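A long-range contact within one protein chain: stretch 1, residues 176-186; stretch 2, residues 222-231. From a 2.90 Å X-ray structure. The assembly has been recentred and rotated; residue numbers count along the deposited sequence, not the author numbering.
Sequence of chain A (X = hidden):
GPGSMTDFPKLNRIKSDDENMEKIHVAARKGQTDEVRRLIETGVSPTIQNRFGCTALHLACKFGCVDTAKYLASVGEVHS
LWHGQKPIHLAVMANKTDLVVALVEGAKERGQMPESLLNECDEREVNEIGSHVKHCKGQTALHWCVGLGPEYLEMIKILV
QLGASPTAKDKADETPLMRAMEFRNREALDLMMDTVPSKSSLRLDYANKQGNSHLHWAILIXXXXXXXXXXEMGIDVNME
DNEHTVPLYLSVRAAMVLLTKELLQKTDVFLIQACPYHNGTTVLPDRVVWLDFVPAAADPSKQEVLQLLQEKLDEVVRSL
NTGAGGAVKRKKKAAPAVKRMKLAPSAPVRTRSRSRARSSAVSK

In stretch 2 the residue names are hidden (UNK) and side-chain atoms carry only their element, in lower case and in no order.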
ATOM      1  N   PRO A 176      -0.743  -0.329  -0.012  1.00 42.18           N
ATOM      2  CA  PRO A 176      -0.518  -0.772  -1.393  1.00 41.53           C
ATOM      3  C   PRO A 176      -0.570  -2.286  -1.590  1.00 41.77           C
ATOM      4  O   PRO A 176      -1.007  -2.731  -2.639  1.00 41.99           O
ATOM      5  CB  PRO A 176       0.865  -0.211  -1.723  1.00 40.96           C
ATOM      6  CG  PRO A 176       0.936   1.024  -0.919  1.00 41.31           C
ATOM      7  CD  PRO A 176       0.193   0.742   0.364  1.00 42.02           C
ATOM      8  N   LEU A 177      -0.149  -3.073  -0.603  1.00 42.18           N
ATOM      9  CA  LEU A 177      -0.272  -4.525  -0.717  1.00 43.00           C
ATOM     10  C   LEU A 177      -1.729  -4.896  -0.877  1.00 44.11           C
ATOM     11  O   LEU A 177      -2.085  -5.598  -1.821  1.00 44.60           O
ATOM     12  CB  LEU A 177       0.322  -5.246   0.493  1.00 43.89           C
ATOM     13  CG  LEU A 177       1.851  -5.291   0.484  1.00 43.39           C
ATOM     14  CD1 LEU A 177       2.365  -5.776   1.823  1.00 44.66           C
ATOM     15  CD2 LEU A 177       2.387  -6.159  -0.666  1.00 43.47           C
HETATM   16  N   MSE A 178      -2.562  -4.411   0.041  1.00 44.97           N
HETATM   17  CA  MSE A 178      -4.013  -4.604  -0.030  1.00 46.56           C
HETATM   18  C   MSE A 178      -4.545  -4.238  -1.425  1.00 46.15           C
HETATM   19  O   MSE A 178      -5.364  -4.950  -1.994  1.00 47.47           O
HETATM   20  CB  MSE A 178      -4.719  -3.788   1.058  1.00 47.73           C
HETATM   21  CG  MSE A 178      -4.690  -4.425   2.443  1.00 49.58           C
HETATM   22 SE   MSE A 178      -5.465  -3.293   3.894  1.00 51.83          SE
HETATM   23  CE  MSE A 178      -4.998  -4.345   5.500  1.00 54.46           C
ATOM     24  N   ARG A 179      -4.041  -3.149  -1.987  1.00 44.75           N
ATOM     25  CA  ARG A 179      -4.449  -2.700  -3.317  1.00 44.78           C
ATOM     26  C   ARG A 179      -4.082  -3.678  -4.433  1.00 44.90           C
ATOM     27  O   ARG A 179      -4.849  -3.845  -5.380  1.00 46.04           O
ATOM     28  CB  ARG A 179      -3.837  -1.326  -3.613  1.00 43.77           C
ATOM     29  CG  ARG A 179      -4.380  -0.644  -4.843  1.00 44.44           C
ATOM     30  CD  ARG A 179      -5.859  -0.266  -4.701  1.00 46.07           C
ATOM     31  NE  ARG A 179      -6.054   1.181  -4.643  1.00 46.48           N
ATOM     32  CZ  ARG A 179      -6.290   1.886  -3.535  1.00 46.88           C
ATOM     33  NH1 ARG A 179      -6.385   1.296  -2.342  1.00 46.99           N
ATOM     34  NH2 ARG A 179      -6.441   3.207  -3.622  1.00 47.66           N
ATOM     35  N   ALA A 180      -2.907  -4.302  -4.332  1.00 44.16           N
ATOM     36  CA  ALA A 180      -2.422  -5.228  -5.369  1.00 44.70           C
ATOM     37  C   ALA A 180      -3.206  -6.536  -5.319  1.00 46.44           C
ATOM     38  O   ALA A 180      -3.532  -7.134  -6.352  1.00 47.76           O
ATOM     39  CB  ALA A 180      -0.945  -5.493  -5.193  1.00 43.94           C
HETATM   40  N   MSE A 181      -3.493  -6.970  -4.097  1.00 46.90           N
HETATM   41  CA  MSE A 181      -4.444  -8.042  -3.837  1.00 49.13           C
HETATM   42  C   MSE A 181      -5.804  -7.772  -4.468  1.00 50.50           C
HETATM   43  O   MSE A 181      -6.284  -8.600  -5.219  1.00 52.31           O
HETATM   44  CB  MSE A 181      -4.574  -8.264  -2.326  1.00 49.82           C
HETATM   45  CG  MSE A 181      -3.653  -9.365  -1.853  1.00 50.46           C
HETATM   46 SE   MSE A 181      -3.270  -9.456   0.057  1.00 51.26          SE
HETATM   47  CE  MSE A 181      -2.653 -11.293   0.024  1.00 53.64           C
ATOM     48  N   GLU A 182      -6.413  -6.618  -4.194  1.00 50.04           N
ATOM     49  CA  GLU A 182      -7.746  -6.306  -4.750  1.00 51.79           C
ATOM     50  C   GLU A 182      -7.737  -6.368  -6.276  1.00 52.17           C
ATOM     51  O   GLU A 182      -8.537  -7.072  -6.863  1.00 54.46           O
ATOM     52  CB  GLU A 182      -8.280  -4.949  -4.251  1.00 51.47           C
ATOM     53  CG  GLU A 182      -9.524  -4.434  -4.996  1.00 53.35           C
ATOM     54  CD  GLU A 182     -10.382  -3.432  -4.184  1.00 54.40           C
ATOM     55  OE1 GLU A 182      -9.921  -2.954  -3.114  1.00 53.40           O
ATOM     56  OE2 GLU A 182     -11.525  -3.119  -4.623  1.00 56.65           O
ATOM     57  N   PHE A 183      -6.813  -5.665  -6.917  1.00 50.43           N
ATOM     58  CA  PHE A 183      -6.644  -5.774  -8.363  1.00 51.24           C
ATOM     59  C   PHE A 183      -5.902  -7.052  -8.796  1.00 51.87           C
ATOM     60  O   PHE A 183      -5.456  -7.148  -9.937  1.00 52.61           O
ATOM     61  CB  PHE A 183      -5.875  -4.568  -8.912  1.00 49.87           C
ATOM     62  CG  PHE A 183      -6.464  -3.228  -8.546  1.00 49.54           C
ATOM     63  CD1 PHE A 183      -5.625  -2.142  -8.306  1.00 47.96           C
ATOM     64  CD2 PHE A 183      -7.849  -3.037  -8.461  1.00 51.29           C
ATOM     65  CE1 PHE A 183      -6.147  -0.901  -7.989  1.00 48.11           C
ATOM     66  CE2 PHE A 183      -8.378  -1.792  -8.133  1.00 51.44           C
ATOM     67  CZ  PHE A 183      -7.522  -0.723  -7.897  1.00 49.84           C
ATOM     68  N   ARG A 184      -5.748  -8.018  -7.900  1.00 52.05           N
ATOM     69  CA  ARG A 184      -5.082  -9.280  -8.220  1.00 53.15           C
ATOM     70  C   ARG A 184      -3.922  -9.086  -9.180  1.00 52.57           C
ATOM     71  O   ARG A 184      -3.828  -9.758 -10.202  1.00 54.54           O
ATOM     72  CB  ARG A 184      -6.089 -10.327  -8.741  1.00 56.34           C
ATOM     73  CG  ARG A 184      -7.307 -10.422  -7.836  1.00 57.54           C
ATOM     74  CD  ARG A 184      -7.849 -11.806  -7.617  1.00 60.67           C
ATOM     75  NE  ARG A 184      -9.194 -11.883  -7.013  1.00 62.89           N
ATOM     76  CZ  ARG A 184      -9.834 -10.951  -6.285  1.00 62.20           C
ATOM     77  NH1 ARG A 184      -9.296  -9.777  -5.968  1.00 59.14           N
ATOM     78  NH2 ARG A 184     -11.067 -11.210  -5.840  1.00 65.18           N
ATOM     79  N   ASN A 185      -3.047  -8.147  -8.826  1.00 50.32           N
ATOM     80  CA  ASN A 185      -1.814  -7.880  -9.559  1.00 50.00           C
ATOM     81  C   ASN A 185      -0.643  -8.507  -8.834  1.00 49.41           C
ATOM     82  O   ASN A 185      -0.090  -7.896  -7.931  1.00 47.64           O
ATOM     83  CB  ASN A 185      -1.600  -6.366  -9.665  1.00 48.53           C
ATOM     84  CG  ASN A 185      -0.227  -5.982 -10.248  1.00 48.50           C
ATOM     85  OD1 ASN A 185       0.627  -6.828 -10.519  1.00 49.46           O
ATOM     86  ND2 ASN A 185      -0.021  -4.686 -10.433  1.00 47.85           N
ATOM     87  N   ARG A 186      -0.252  -9.715  -9.233  1.00 64.24           N
ATOM     88  CA  ARG A 186       0.823 -10.428  -8.527  1.00 63.97           C
ATOM     89  C   ARG A 186       2.218  -9.851  -8.740  1.00 64.75           C
ATOM     90  O   ARG A 186       2.911  -9.597  -7.770  1.00 63.78           O
ATOM     91  CB  ARG A 186       0.829 -11.924  -8.849  1.00 64.99           C
ATOM     92  CG  ARG A 186       0.487 -12.787  -7.646  1.00 63.64           C
ATOM     93  CD  ARG A 186       1.503 -13.901  -7.462  1.00 64.64           C
ATOM     94  NE  ARG A 186       1.187 -14.757  -6.317  1.00 63.61           N
ATOM     95  CZ  ARG A 186       0.231 -15.686  -6.300  1.00 63.55           C
ATOM     96  NH1 ARG A 186      -0.540 -15.896  -7.367  1.00 64.45           N
ATOM     97  NH2 ARG A 186       0.032 -16.408  -5.200  1.00 62.70           N
ATOM     98  N   UNK A 222      -7.836 -16.175  -2.110  1.00 55.56           N
ATOM     99  CA  UNK A 222      -7.325 -17.498  -2.462  1.00 56.62           C
ATOM    100  C   UNK A 222      -5.870 -17.475  -2.951  1.00 57.68           C
ATOM    101  O   UNK A 222      -5.495 -18.178  -3.892  1.00 59.15           O
ATOM    102  c   UNK A 222      -7.966 -19.715  -3.532  1.00 58.52           C
ATOM    103  c   UNK A 222      -8.236 -18.216  -3.467  1.00 57.51           C
ATOM    104  o   UNK A 222      -7.299 -20.287  -2.661  1.00 58.42           O
ATOM    105  n   UNK A 222      -8.479 -20.354  -4.573  1.00 59.72           N
ATOM    106  N   UNK A 223      -5.060 -16.674  -2.269  1.00 57.06           N
ATOM    107  CA  UNK A 223      -3.628 -16.634  -2.478  1.00 57.96           C
ATOM    108  C   UNK A 223      -2.954 -17.322  -1.293  1.00 57.85           C
ATOM    109  O   UNK A 223      -2.441 -16.662  -0.391  1.00 57.12           O
ATOM    110  c   UNK A 223      -3.371 -14.656  -4.042  1.00 58.49           C
ATOM    111  c   UNK A 223      -2.878 -13.411  -4.571  1.00 58.72           C
ATOM    112  n   UNK A 223      -3.982 -14.489  -6.202  1.00 60.44           N
ATOM    113  c   UNK A 223      -2.965 -12.253  -6.746  1.00 60.67           C
ATOM    114  c   UNK A 223      -3.185 -15.178  -2.638  1.00 57.56           C
ATOM    115  c   UNK A 223      -2.125 -12.350  -4.035  1.00 58.14           C
ATOM    116  c   UNK A 223      -4.038 -15.268  -5.074  1.00 59.51           C
ATOM    117  c   UNK A 223      -3.284 -13.343  -5.924  1.00 59.96           C
ATOM    118  c   UNK A 223      -1.809 -11.270  -4.860  1.00 58.75           C
ATOM    119  c   UNK A 223      -2.228 -11.232  -6.198  1.00 60.02           C
ATOM    120  N   UNK A 224      -2.966 -18.657  -1.300  1.00 58.77           N
ATOM    121  CA  UNK A 224      -2.499 -19.443  -0.149  1.00 58.92           C
ATOM    122  C   UNK A 224      -1.015 -19.253   0.134  1.00 59.73           C
ATOM    123  O   UNK A 224      -0.630 -19.120   1.283  1.00 59.29           O
ATOM    124  o   UNK A 224      -3.121 -23.932   1.866  1.00 61.55           O
ATOM    125  o   UNK A 224      -3.072 -23.753  -0.312  1.00 62.64           O
ATOM    126  c   UNK A 224      -2.975 -23.251   0.831  1.00 61.49           C
ATOM    127  c   UNK A 224      -2.804 -20.938  -0.322  1.00 60.08           C
ATOM    128  c   UNK A 224      -2.654 -21.759   0.983  1.00 60.18           C
ATOM    129  N   UNK A 225      -0.196 -19.244  -0.912  1.00 61.07           N
ATOM    130  CA  UNK A 225       1.271 -19.173  -0.769  1.00 62.18           C
ATOM    131  C   UNK A 225       1.789 -17.798  -0.323  1.00 61.10           C
ATOM    132  O   UNK A 225       2.806 -17.699   0.370  1.00 61.51           O
ATOM    133  c   UNK A 225       1.291 -18.983  -3.305  1.00 63.99           C
ATOM    134  o   UNK A 225       0.518 -18.000  -3.166  1.00 62.34           O
ATOM    135  o   UNK A 225       1.533 -19.513  -4.415  1.00 65.76           O
ATOM    136  c   UNK A 225       1.954 -19.588  -2.075  1.00 64.16           C
ATOM    137  N   UNK A 226       1.095 -16.744  -0.735  1.00 64.28           N
ATOM    138  CA  UNK A 226       1.409 -15.393  -0.287  1.00 61.48           C
ATOM    139  C   UNK A 226       0.997 -15.250   1.159  1.00 58.51           C
ATOM    140  O   UNK A 226       1.631 -14.524   1.907  1.00 56.98           O
ATOM    141  c   UNK A 226       0.689 -14.327  -1.133  1.00 63.47           C
ATOM    142  c   UNK A 226       1.285 -14.267  -2.526  1.00 66.86           C
ATOM    143  c   UNK A 226       0.785 -12.990  -0.479  1.00 62.05           C
ATOM    144  N   UNK A 227      -0.066 -15.954   1.541  1.00 58.73           N
ATOM    145  CA  UNK A 227      -0.541 -15.993   2.928  1.00 56.47           C
ATOM    146  C   UNK A 227       0.506 -16.561   3.898  1.00 55.63           C
ATOM    147  O   UNK A 227       0.573 -16.151   5.051  1.00 54.17           O
ATOM    148  c   UNK A 227      -1.811 -16.798   3.012  1.00 58.07           C
ATOM    149  N   UNK A 228       1.315 -17.500   3.412  1.00 57.88           N
ATOM    150  CA  UNK A 228       2.327 -18.171   4.209  1.00 59.26           C
ATOM    151  C   UNK A 228       3.505 -17.256   4.444  1.00 58.93           C
ATOM    152  O   UNK A 228       4.136 -17.312   5.502  1.00 60.09           O
ATOM    153  c   UNK A 228       1.741 -20.461   3.251  1.00 66.21           C
ATOM    154  c   UNK A 228       3.107 -23.002   4.226  1.00 77.52           C
ATOM    155 se   UNK A 228       1.635 -21.766   4.707  1.00 69.63          SE
ATOM    156  c   UNK A 228       2.815 -19.417   3.486  1.00 63.56           C
ATOM    157  N   UNK A 229       3.813 -16.429   3.445  1.00 58.62           N
ATOM    158  CA  UNK A 229       4.884 -15.439   3.565  1.00 59.40           C
ATOM    159  C   UNK A 229       4.549 -14.399   4.610  1.00 58.29           C
ATOM    160  O   UNK A 229       5.429 -13.865   5.275  1.00 60.50           O
ATOM    161  c   UNK A 229       5.908 -15.584   1.234  1.00 62.59           C
ATOM    162  c   UNK A 229       6.879 -14.733   0.438  1.00 64.46           C
ATOM    163  n   UNK A 229       7.944 -14.192   1.285  1.00 66.27           N
ATOM    164  c   UNK A 229       5.153 -14.740   2.237  1.00 60.03           C
ATOM    165  c   UNK A 229       8.857 -13.303   0.889  1.00 68.90           C
ATOM    166  n   UNK A 229       9.779 -12.885   1.752  1.00 72.05           N
ATOM    167  n   UNK A 229       8.862 -12.831  -0.361  1.00 69.54           N
ATOM    168  N   UNK A 230       3.267 -14.104   4.746  1.00 56.12           N
ATOM    169  CA  UNK A 230       2.830 -13.206   5.789  1.00 55.91           C
ATOM    170  C   UNK A 230       3.066 -13.836   7.165  1.00 56.52           C
ATOM    171  O   UNK A 230       3.580 -13.181   8.067  1.00 58.81           O
ATOM    172  c   UNK A 230       0.344 -12.056   3.427  1.00 56.42           C
ATOM    173  c   UNK A 230       0.712  -9.871   2.549  1.00 61.63           C
ATOM    174  c   UNK A 230       1.504  -9.573   3.641  1.00 61.50           C
ATOM    175  c   UNK A 230       1.364 -12.815   5.594  1.00 54.55           C
ATOM    176  c   UNK A 230       1.716 -10.529   4.622  1.00 58.76           C
ATOM    177  c   UNK A 230       1.146 -11.785   4.520  1.00 56.09           C
ATOM    178  c   UNK A 230       0.129 -11.105   2.447  1.00 59.21           C
ATOM    179  N   UNK A 231       2.718 -15.108   7.310  1.00 55.87           N
ATOM    180  CA  UNK A 231       2.918 -15.822   8.568  1.00 57.59           C
ATOM    181  C   UNK A 231       4.397 -15.851   8.969  1.00 61.84           C
ATOM    182  O   UNK A 231       4.749 -15.594  10.123  1.00 64.73           O
ATOM    183  c   UNK A 231       2.923 -18.134   9.551  1.00 61.63           C
ATOM    184  c   UNK A 231       2.359 -17.252   8.471  1.00 57.82           C
ATOM    185  c   UNK A 231       0.857 -17.218   8.557  1.00 55.30           C
TER

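Position 222 has four side-chain atoms: two carbons, the second carrying one oxygen and one nitrogen. It makes no contact with stretch 1. A planar end with one O and one N is an amide, and the short chain makes it Asn222. Its positive phi belongs to a Schellman motif that closes the preceding helix.

Position 223 has one carbon followed by fused five- and six-membered rings holding eight carbons and one nitrogen. CG of Arg186 lies over one face of the rings, and the backbone C of Asn185 is near their edge. Arg184, Met181 and Ala180 also touch them. Only an indole fits: Trp223. CG of Arg186 is 3.4 Å from CH2 of Trp223, and CG of Met181 is 4.0 Å from its CE3.

Position 224 has three carbons, the third carrying two oxygens. It points away from stretch 1 and touches nothing there. This carboxylate is Glu224.

Position 225 has two carbons, the second carrying two oxygens. One oxygen lies 2.6 Å from NH2 of Arg186. A carboxylate one carbon shorter than the last is Asp225. Its OD1 forms a salt bridge with that NH2 and also accepts a weak hydrogen bond from the backbone N of position 226, 2.8 Å away.

Position 226 has one carbon carrying two more, three in all. They touch Met181 and Arg186. The branched pattern is that of valine, Val226. CG1 of Val226 is 3.9 Å from CE of Met181.

Position 227 has a single side-chain carbon and makes no contact. It is Ala227.

Position 228 has two carbons, a selenium and a last carbon, unbranched. It is out of reach of stretch 1. The selenium marks selenomethionine, Met228.

Position 229 has three carbons, a nitrogen, then a carbon carrying two more nitrogens. This guanidinium is Arg229, also out of reach.

Position 230 has one carbon and a six-carbon ring, with no oxygen. Leu177 and Met181 meet the ring at its edge. It is Phe230. Its CE2 is 3.7 Å from CE of Met181.

Position 231 has one carbon carrying two more and no partner in stretch 1. It is Val231.

The two helices run nearly antiparallel, 13.5 Å apart at closest approach, so side chains bridge the gap. Met181 fills it with apolar contacts to Trp223, Val226 and Phe230. The guanidinium of Arg186 lies flat on Trp223, with planes at 18°, while its edge meets Asp225. Stacking and charge thus hold the same group. No hydrogen bonds are assigned between the stretches.

Stretch 2, residues 222-231: NWEDVAMRFV
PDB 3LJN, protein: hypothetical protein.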